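Local coordinates for protein tail component (PDB 5LY8) that probably binds carbohydrates of the Lactobacillus casei cell surface, as the second carbohydrate-binding module of the evolved distal tail protein of phage J-1, at residues E15-L20 with F231-V236; F94-R99 with A170-M175. One frame throughout, in Å; residues are numbered along the deposited sequence. Where two conformers were deposited one is given.

Contact 1 of 2, residues E15-L20 with F231-V236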
loop_
_atom_site.group_PDB
_atom_site.type_symbol
_atom_site.label_atom_id
_atom_site.label_comp_id
_atom_site.label_asym_id
_atom_site.label_seq_id
_atom_site.Cartn_x
_atom_site.Cartn_y
_atom_site.Cartn_z
ATOM N N GLU A 15 -6.683 0.613 -18.872
ATOM C CA GLU A 15 -7.780 1.508 -18.533
ATOM C C GLU A 15 -7.537 2.060 -17.137
ATOM O O GLU A 15 -7.670 1.323 -16.153
ATOM C CB GLU A 15 -9.146 0.806 -18.612
ATOM C CG GLU A 15 -9.407 0.190 -19.963
ATOM C CD GLU A 15 -10.681 -0.605 -20.106
ATOM O OE1 GLU A 15 -11.289 -0.989 -19.073
ATOM O OE2 GLU A 15 -11.025 -0.914 -21.268
ATOM N N ARG A 16 -7.192 3.342 -17.039
ATOM C CA ARG A 16 -6.962 3.967 -15.761
ATOM C C ARG A 16 -8.270 4.238 -15.050
ATOM O O ARG A 16 -9.201 4.772 -15.661
ATOM C CB ARG A 16 -6.128 5.243 -15.916
ATOM C CG ARG A 16 -5.443 5.575 -14.595
ATOM C CD ARG A 16 -4.347 6.567 -14.769
ATOM N NE ARG A 16 -3.077 5.927 -15.097
ATOM C CZ ARG A 16 -1.923 6.575 -15.053
ATOM N NH1 ARG A 16 -1.888 7.850 -14.700
ATOM N NH2 ARG A 16 -0.792 5.948 -15.341
ATOM N N VAL A 17 -8.381 3.795 -13.799
ATOM C CA VAL A 17 -9.577 3.970 -12.990
ATOM C C VAL A 17 -9.522 5.327 -12.304
ATOM O O VAL A 17 -10.549 6.014 -12.245
ATOM C CB VAL A 17 -9.698 2.796 -11.995
ATOM C CG1 VAL A 17 -10.701 3.071 -10.879
ATOM C CG2 VAL A 17 -10.065 1.518 -12.737
ATOM N N TYR A 18 -8.351 5.709 -11.763
ATOM C CA TYR A 18 -8.231 7.000 -11.098
ATOM C C TYR A 18 -6.768 7.331 -11.115
ATOM O O TYR A 18 -5.929 6.444 -11.287
ATOM C CB TYR A 18 -8.761 6.969 -9.630
ATOM C CG TYR A 18 -7.798 6.302 -8.668
ATOM C CD1 TYR A 18 -7.814 4.923 -8.480
ATOM C CD2 TYR A 18 -6.816 7.038 -8.011
ATOM C CE1 TYR A 18 -6.873 4.292 -7.669
ATOM C CE2 TYR A 18 -5.872 6.415 -7.199
ATOM C CZ TYR A 18 -5.885 5.045 -7.062
ATOM O OH TYR A 18 -4.941 4.415 -6.294
ATOM N N HIS A 19 -6.471 8.606 -10.878
ATOM C CA HIS A 19 -5.112 9.072 -10.747
ATOM C C HIS A 19 -5.109 10.243 -9.789
ATOM O O HIS A 19 -5.822 11.237 -10.004
ATOM C CB HIS A 19 -4.517 9.468 -12.115
ATOM C CG HIS A 19 -3.163 10.097 -12.005
ATOM N ND1 HIS A 19 -2.786 11.128 -12.834
ATOM C CD2 HIS A 19 -2.157 9.854 -11.130
ATOM C CE1 HIS A 19 -1.564 11.466 -12.467
ATOM N NE2 HIS A 19 -1.140 10.728 -11.447
ATOM N N LEU A 20 -4.355 10.113 -8.701
ATOM C CA LEU A 20 -4.135 11.215 -7.764
ATOM C C LEU A 20 -2.726 11.741 -7.961
ATOM O O LEU A 20 -1.774 10.986 -7.803
ATOM C CB LEU A 20 -4.303 10.796 -6.291
ATOM C CG LEU A 20 -5.667 10.176 -5.950
ATOM C CD1 LEU A 20 -5.716 9.727 -4.505
ATOM C CD2 LEU A 20 -6.831 11.137 -6.229
ATOM N N PHE A 231 -4.495 3.407 -10.315
ATOM C CA PHE A 231 -4.832 2.014 -10.540
ATOM C C PHE A 231 -5.272 1.911 -11.987
ATOM O O PHE A 231 -6.071 2.745 -12.453
ATOM C CB PHE A 231 -5.992 1.575 -9.648
ATOM C CG PHE A 231 -6.460 0.155 -9.907
ATOM C CD1 PHE A 231 -5.982 -0.899 -9.144
ATOM C CD2 PHE A 231 -7.347 -0.128 -10.949
ATOM C CE1 PHE A 231 -6.418 -2.205 -9.386
ATOM C CE2 PHE A 231 -7.752 -1.438 -11.209
ATOM C CZ PHE A 231 -7.307 -2.462 -10.421
ATOM N N GLU A 232 -4.752 0.913 -12.701
ATOM C CA GLU A 232 -5.156 0.614 -14.063
ATOM C C GLU A 232 -5.500 -0.831 -14.253
ATOM O O GLU A 232 -4.727 -1.696 -13.854
ATOM C CB GLU A 232 -4.028 0.921 -15.072
ATOM C CG GLU A 232 -3.493 2.331 -15.126
ATOM C CD GLU A 232 -2.313 2.502 -16.068
ATOM O OE1 GLU A 232 -2.141 3.642 -16.548
ATOM O OE2 GLU A 232 -1.490 1.562 -16.206
ATOM N N TRP A 233 -6.604 -1.087 -14.958
ATOM C CA TRP A 233 -6.870 -2.410 -15.479
ATOM C C TRP A 233 -5.940 -2.554 -16.691
ATOM O O TRP A 233 -5.794 -1.596 -17.453
ATOM C CB TRP A 233 -8.315 -2.536 -15.951
ATOM C CG TRP A 233 -9.314 -2.506 -14.837
ATOM C CD1 TRP A 233 -10.249 -1.543 -14.605
ATOM C CD2 TRP A 233 -9.471 -3.478 -13.801
ATOM N NE1 TRP A 233 -11.037 -1.899 -13.540
ATOM C CE2 TRP A 233 -10.587 -3.084 -13.028
ATOM C CE3 TRP A 233 -8.832 -4.687 -13.498
ATOM C CZ2 TRP A 233 -11.033 -3.820 -11.925
ATOM C CZ3 TRP A 233 -9.260 -5.399 -12.387
ATOM C CH2 TRP A 233 -10.342 -4.958 -11.617
ATOM N N ILE A 234 -5.307 -3.715 -16.862
ATOM C CA ILE A 234 -4.392 -3.914 -17.988
ATOM C C ILE A 234 -4.787 -5.154 -18.785
ATOM O O ILE A 234 -5.550 -6.001 -18.295
ATOM C CB ILE A 234 -2.907 -3.910 -17.567
ATOM C CG1 ILE A 234 -2.592 -5.115 -16.680
ATOM C CG2 ILE A 234 -2.470 -2.555 -16.936
ATOM C CD1 ILE A 234 -1.150 -5.243 -16.202
ATOM N N ASN A 235 -4.318 -5.226 -20.045
ATOM C CA ASN A 235 -4.633 -6.341 -20.954
ATOM C C ASN A 235 -6.166 -6.485 -21.054
ATOM O O ASN A 235 -6.702 -7.582 -20.837
ATOM C CB ASN A 235 -3.977 -7.659 -20.461
ATOM C CG ASN A 235 -2.495 -7.550 -20.222
ATOM O OD1 ASN A 235 -1.719 -7.087 -21.071
ATOM N ND2 ASN A 235 -2.076 -7.962 -19.046
ATOM N N VAL A 236 -6.873 -5.341 -21.262
ATOM C CA VAL A 236 -8.342 -5.357 -21.305
ATOM C C VAL A 236 -8.750 -5.649 -22.734
ATOM O O VAL A 236 -8.493 -4.830 -23.636
ATOM C CB VAL A 236 -9.050 -4.068 -20.809
ATOM C CG1 VAL A 236 -10.575 -4.272 -20.783
ATOM C CG2 VAL A 236 -8.546 -3.626 -19.441
HETATM O O HOH W 1 -10.257 -2.553 -23.646
#
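Val17 packs against Phe231 and Trp233 where the edge strand 11-20 lies antiparallel to strand 223-238 in a concanavalin-like β-sandwich, an example of one strand pair serving both core and solvent. Glu15 and Trp233 bond to each other through both backbone amides, and Val17 N donates to Phe231 O at 2.9 Å. Val17 has a helix-like backbone (psi -43°) and its side chain leans toward the partner strand; beyond it the pairing loosens, Phe231 N to Tyr18 O being a weak bond. Val17 CG2 meets the edge of the Phe231 ring at CD2 (3.6 Å) and Trp233 CD1 obliquely, while Phe231 CE2 sits over the centre of the indole. Trp233 NE1 is satisfied by Pro83 O. Tyr18 crosses Phe231 at about a right angle, CE1 lying 3.5 Å from Phe231 CB. On the same face Glu15 runs across Val236 and its OE2 hydrogen-bonds to Ser86 OG.

On the opposite face, Arg16 and Glu232 make the contact polar and more exposed. Arg16 forms a side-on salt bridge with Glu232: NE and NH2 each lie 2.9 Å from Glu232 OE1, both from the same face of the carboxylate, whose plane is turned 43° from the guanidinium.

Contact 2 of 2, residues F94-R99 with A170-M175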
loop_
_atom_site.group_PDB
_atom_site.type_symbol
_atom_site.label_atom_id
_atom_site.label_comp_id
_atom_site.label_asym_id
_atom_site.label_seq_id
_atom_site.Cartn_x
_atom_site.Cartn_y
_atom_site.Cartn_z
ATOM N N PHE A 94 -4.156 -6.191 -13.529
ATOM C CA PHE A 94 -4.106 -4.781 -13.157
ATOM C C PHE A 94 -2.743 -4.417 -12.680
ATOM O O PHE A 94 -1.919 -5.291 -12.411
ATOM C CB PHE A 94 -5.120 -4.487 -12.008
ATOM C CG PHE A 94 -4.907 -5.248 -10.716
ATOM C CD1 PHE A 94 -3.827 -4.953 -9.879
ATOM C CD2 PHE A 94 -5.786 -6.253 -10.330
ATOM C CE1 PHE A 94 -3.613 -5.687 -8.703
ATOM C CE2 PHE A 94 -5.598 -6.938 -9.121
ATOM C CZ PHE A 94 -4.507 -6.666 -8.328
ATOM N N GLN A 95 -2.514 -3.111 -12.540
ATOM C CA GLN A 95 -1.387 -2.597 -11.778
ATOM C C GLN A 95 -1.864 -1.455 -10.907
ATOM O O GLN A 95 -2.647 -0.597 -11.353
ATOM C CB GLN A 95 -0.154 -2.228 -12.594
ATOM C CG GLN A 95 -0.302 -1.064 -13.530
ATOM C CD GLN A 95 1.043 -0.597 -14.042
ATOM O OE1 GLN A 95 2.098 -0.903 -13.465
ATOM N NE2 GLN A 95 1.026 0.241 -15.065
ATOM N N PHE A 96 -1.369 -1.435 -9.677
ATOM C CA PHE A 96 -1.699 -0.429 -8.657
ATOM C C PHE A 96 -0.388 0.169 -8.212
ATOM O O PHE A 96 0.428 -0.556 -7.637
ATOM C CB PHE A 96 -2.407 -1.165 -7.526
ATOM C CG PHE A 96 -2.776 -0.397 -6.290
ATOM C CD1 PHE A 96 -3.431 0.835 -6.368
ATOM C CD2 PHE A 96 -2.584 -0.949 -5.040
ATOM C CE1 PHE A 96 -3.855 1.502 -5.216
ATOM C CE2 PHE A 96 -2.994 -0.277 -3.887
ATOM C CZ PHE A 96 -3.652 0.935 -3.976
ATOM N N VAL A 97 -0.162 1.447 -8.530
ATOM C CA VAL A 97 1.155 2.067 -8.393
ATOM C C VAL A 97 1.085 3.263 -7.486
ATOM O O VAL A 97 0.273 4.179 -7.740
ATOM C CB VAL A 97 1.680 2.481 -9.793
ATOM C CG1 VAL A 97 3.088 3.081 -9.706
ATOM C CG2 VAL A 97 1.679 1.290 -10.762
ATOM N N ASN A 98 1.959 3.301 -6.479
ATOM C CA ASN A 98 1.983 4.386 -5.515
ATOM C C ASN A 98 3.395 4.863 -5.314
ATOM O O ASN A 98 4.254 4.079 -4.896
ATOM C CB ASN A 98 1.397 3.905 -4.210
ATOM C CG ASN A 98 -0.099 3.819 -4.292
ATOM O OD1 ASN A 98 -0.774 4.838 -4.235
ATOM N ND2 ASN A 98 -0.640 2.619 -4.495
ATOM N N ARG A 99 3.649 6.133 -5.632
ATOM C CA ARG A 99 4.987 6.713 -5.481
ATOM C C ARG A 99 5.120 7.316 -4.105
ATOM O O ARG A 99 4.259 8.099 -3.698
ATOM C CB ARG A 99 5.212 7.789 -6.543
ATOM C CG ARG A 99 6.616 8.364 -6.463
ATOM C CD ARG A 99 6.953 9.187 -7.681
ATOM N NE ARG A 99 8.221 9.877 -7.452
ATOM C CZ ARG A 99 9.072 10.233 -8.410
ATOM N NH1 ARG A 99 8.799 9.968 -9.684
ATOM N NH2 ARG A 99 10.214 10.840 -8.096
ATOM N N ALA A 170 5.876 1.790 -5.071
ATOM C CA ALA A 170 5.326 0.580 -4.454
ATOM C C ALA A 170 4.236 0.090 -5.383
ATOM O O ALA A 170 3.286 0.826 -5.683
ATOM C CB ALA A 170 4.756 0.887 -3.071
ATOM N N VAL A 171 4.382 -1.142 -5.899
ATOM C CA VAL A 171 3.490 -1.632 -6.931
ATOM C C VAL A 171 2.917 -2.980 -6.581
ATOM O O VAL A 171 3.635 -3.871 -6.098
ATOM C CB VAL A 171 4.277 -1.754 -8.270
ATOM C CG1 VAL A 171 3.352 -2.159 -9.416
ATOM C CG2 VAL A 171 5.033 -0.466 -8.605
ATOM N N ILE A 172 1.616 -3.159 -6.856
ATOM C CA ILE A 172 0.988 -4.469 -6.838
ATOM C C ILE A 172 0.475 -4.721 -8.259
ATOM O O ILE A 172 -0.244 -3.878 -8.813
ATOM C CB ILE A 172 -0.181 -4.598 -5.841
ATOM C CG1 ILE A 172 0.224 -4.128 -4.446
ATOM C CG2 ILE A 172 -0.656 -6.062 -5.813
ATOM C CD1 ILE A 172 -0.914 -4.227 -3.463
ATOM N N THR A 173 0.849 -5.844 -8.861
ATOM C CA THR A 173 0.375 -6.203 -10.199
ATOM C C THR A 173 -0.220 -7.608 -10.145
ATOM O O THR A 173 0.268 -8.455 -9.400
ATOM C CB THR A 173 1.513 -6.131 -11.248
ATOM O OG1 THR A 173 2.213 -4.900 -11.127
ATOM C CG2 THR A 173 1.009 -6.235 -12.675
ATOM N N LYS A 174 -1.273 -7.848 -10.946
ATOM C CA LYS A 174 -1.888 -9.159 -11.094
ATOM C C LYS A 174 -1.813 -9.512 -12.566
ATOM O O LYS A 174 -2.219 -8.722 -13.419
ATOM C CB LYS A 174 -3.347 -9.112 -10.651
ATOM C CG LYS A 174 -4.105 -10.403 -10.902
ATOM C CD LYS A 174 -5.540 -10.296 -10.474
ATOM C CE LYS A 174 -6.222 -11.627 -10.553
ATOM N NZ LYS A 174 -7.625 -11.528 -10.063
ATOM N N MET A 175 -1.285 -10.719 -12.854
ATOM C CA MET A 175 -1.165 -11.267 -14.202
ATOM C C MET A 175 -1.672 -12.700 -14.062
ATOM O O MET A 175 -0.905 -13.579 -13.635
ATOM C CB MET A 175 0.295 -11.193 -14.694
ATOM C CG MET A 175 0.847 -9.766 -14.798
ATOM S SD MET A 175 -0.101 -8.702 -15.926
ATOM C CE MET A 175 0.495 -9.261 -17.485
HETATM O O HOH W 2 3.621 -3.123 -13.454
HETATM O O HOH W 3 0.773 0.124 -4.729
#
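Phe94 and Lys174 form one end of a regular antiparallel pairing in the middle of the six-stranded sheet of the sandwich, a textbook case of continuous backbone bonding with side chains sorted by face. Six N-H···O bonds join Phe94 to Lys174, Phe96 to Ile172 and Asn98 to Ala170, and CA-H···O contacts fill the pairs between, as from Val171 CA to Phe96 O (3.3 Å).

The apolar contacts differ in approach. Lys174 CB stands over the face of the Phe94 ring, 3.6 Å from its centroid and 18° off the normal, a CH-pi contact. Ile172 CD1 comes instead to the edge of the Phe96 ring, 4.0 Å from CD2, the two side chains running side by side. Leu116 and Phe114 of strand 110-118 cover this aromatic face.

Polar groups within the face have defined partners. A water donates to Phe96 O and Ala170 O and accepts from Asn98 ND2 (2.9 Å), which lies over the Phe96 ring near its rim; Asn98 OD1 accepts hydrogen bonds from Ser229 OG and Trp226 NE1. The extended Lys174 chain carries NZ to the carbonyls of Thr91 and Phe201. Polar ends can thus be buried beside aromatic rings because carbonyls, hydroxyl, indole and water meet them.

Both contacts belong to the same six-stranded sheet and share a boundary: strands 223-238 and 94-103 are neighbours, and Glu232 N bonds to Gln95 O at 2.9 Å. Contact 2 lies in the sheet interior, its centre about 9 Å from the centre of the chain, and is mostly buried; contact 1 involves strand 11-20, one of the two outermost strands of the sheet, at about 16 Å, and is only partly buried. Position shows in the chemistry. The inner pairing is regular and has no salt bridge across it, whereas the edge pairing is irregular and carries a charged pair. Their aromatic faces merge, since Phe231 meets Phe94 and Tyr18 touches Phe96, while Gln95 NE2 reaches Glu232 OE2.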